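Local structure of SLT domain-containing protein (Bdellovibrio bacteriovorus HD100, 6TAB) at residues Trp132-Val135 with Leu136-Met139. The protein probably cleaves peptidoglycan as a lysozyme-like enzyme with altered substrate specificity, helping the predatory bacterium leave its prey cell. Residues are numbered along the deposited sequence; the frame is centred on the assembly and turned at random.
Sequences WAFV and LSSM
The ring of Phe134 meets Ser137 OG obliquely, its CD2 4.3 Å from that oxygen, and the Phe134 side chain also touches Val76 and Trp246. The indole of Trp132 lies alongside the helix, its six-membered ring reaching toward the level of Val135; it touches Leu105 and Leu204, and its NE1 is hydrogen-bonded to the hydroxyl of Tyr120. The carbonyls of Trp132 to Val135 accept from the backbone N-H groups of Leu136 to Met139; the straightest joins Leu136 N to Trp132 O (N-H...O 170°). Two consecutive serines illustrate how a helix can absorb hydroxyls in a buried setting. Each holds OG between its backbone N and carbonyl carbon (chi1 77° in Ser137, 72° in Ser138), which turns the hydroxyl back onto the carbonyl three residues earlier. Ser137 OG donates to Phe134 O at 2.8 Å, slightly tilted from the carbonyl plane, and also bonds to Leu79 N. Ser138 OG reaches Val135 O at 2.8 Å, in the carbonyl plane and on a lone pair. Both carbonyls thus accept twice, counting the backbone N-H of Ser138 and Met139 respectively. Val135 CG1 lies 4.1 Å from Met139 SD, the two side chains crossing at a slant, while Leu136 CG rests 3.4 Å from Trp132 O. All eight residues are buried, and they belong to helix 125-144, part of the lysozyme-like SLT domain. Ala133 faces helix 87-101, Leu136 packs on Ile201 and Leu204 of helix 193-211, Met139 touches Trp229, and Ser138 meets Ile243 and Trp246 of helix 238-248, which places this segment at the junction of three other helices.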
loop_
_atom_site.group_PDB
_atom_site.type_symbol
_atom_site.label_atom_id
_atom_site.label_comp_id
_atom_site.label_asym_id
_atom_site.label_seq_id
_atom_site.Cartn_x
_atom_site.Cartn_y
_atom_site.Cartn_z
ATOM N N TRP A 132 -2.510 -3.937 -8.024
ATOM C CA TRP A 132 -1.739 -3.383 -6.887
ATOM C C TRP A 132 -1.715 -1.850 -6.913
ATOM O O TRP A 132 -1.743 -1.217 -5.834
ATOM C CB TRP A 132 -0.336 -4.030 -6.771
ATOM C CG TRP A 132 -0.447 -5.369 -6.095
ATOM C CD1 TRP A 132 -0.430 -6.604 -6.689
ATOM C CD2 TRP A 132 -0.793 -5.612 -4.716
ATOM N NE1 TRP A 132 -0.676 -7.601 -5.764
ATOM C CE2 TRP A 132 -0.889 -7.018 -4.531
ATOM C CE3 TRP A 132 -0.968 -4.774 -3.615
ATOM C CZ2 TRP A 132 -1.270 -7.558 -3.304
ATOM C CZ3 TRP A 132 -1.271 -5.325 -2.391
ATOM C CH2 TRP A 132 -1.426 -6.703 -2.237
ATOM N N ALA A 133 -1.629 -1.236 -8.104
ATOM C CA ALA A 133 -1.743 0.262 -8.155
ATOM C C ALA A 133 -3.114 0.746 -7.616
ATOM O O ALA A 133 -3.171 1.724 -6.862
ATOM C CB ALA A 133 -1.453 0.777 -9.532
ATOM N N PHE A 134 -4.199 0.036 -7.951
ATOM C CA PHE A 134 -5.516 0.382 -7.440
ATOM C C PHE A 134 -5.563 0.231 -5.907
ATOM O O PHE A 134 -6.040 1.118 -5.147
ATOM C CB PHE A 134 -6.625 -0.444 -8.103
ATOM C CG PHE A 134 -8.009 -0.036 -7.637
ATOM C CD1 PHE A 134 -8.560 -0.568 -6.476
ATOM C CD2 PHE A 134 -8.730 0.963 -8.290
ATOM C CE1 PHE A 134 -9.791 -0.143 -5.992
ATOM C CE2 PHE A 134 -9.963 1.389 -7.803
ATOM C CZ PHE A 134 -10.496 0.854 -6.653
ATOM N N VAL A 135 -5.108 -0.930 -5.376
ATOM C CA VAL A 135 -5.147 -1.146 -3.914
ATOM C C VAL A 135 -4.315 -0.074 -3.177
ATOM O O VAL A 135 -4.767 0.511 -2.172
ATOM C CB VAL A 135 -4.724 -2.572 -3.524
ATOM C CG1 VAL A 135 -4.552 -2.718 -2.016
ATOM C CG2 VAL A 135 -5.736 -3.590 -4.051
ATOM N N LEU A 136 -3.103 0.226 -3.686
ATOM C CA LEU A 136 -2.314 1.310 -3.088
ATOM C C LEU A 136 -3.110 2.628 -3.078
ATOM O O LEU A 136 -3.077 3.376 -2.056
ATOM C CB LEU A 136 -0.989 1.493 -3.852
ATOM C CG LEU A 136 0.133 0.531 -3.529
ATOM C CD1 LEU A 136 1.220 0.605 -4.595
ATOM C CD2 LEU A 136 0.737 0.823 -2.146
ATOM N N SER A 137 -3.846 2.953 -4.164
ATOM C CA SER A 137 -4.631 4.213 -4.233
ATOM C C SER A 137 -5.747 4.206 -3.181
ATOM O O SER A 137 -6.096 5.286 -2.645
ATOM C CB SER A 137 -5.126 4.508 -5.643
ATOM O OG SER A 137 -6.255 3.713 -6.034
ATOM N N SER A 138 -6.341 3.031 -2.891
ATOM C CA SER A 138 -7.380 2.917 -1.866
ATOM C C SER A 138 -6.793 3.130 -0.462
ATOM O O SER A 138 -7.450 3.709 0.434
ATOM C CB SER A 138 -8.208 1.642 -1.988
ATOM O OG SER A 138 -7.510 0.478 -1.606
ATOM N N MET A 139 -5.564 2.629 -0.239
ATOM C CA MET A 139 -4.872 2.873 1.045
ATOM C C MET A 139 -4.566 4.380 1.212
ATOM O O MET A 139 -4.755 4.945 2.314
ATOM C CB MET A 139 -3.598 2.020 1.121
ATOM C CG MET A 139 -3.881 0.509 1.106
ATOM S SD MET A 139 -2.398 -0.494 0.669
ATOM C CE MET A 139 -1.295 -0.010 2.000
#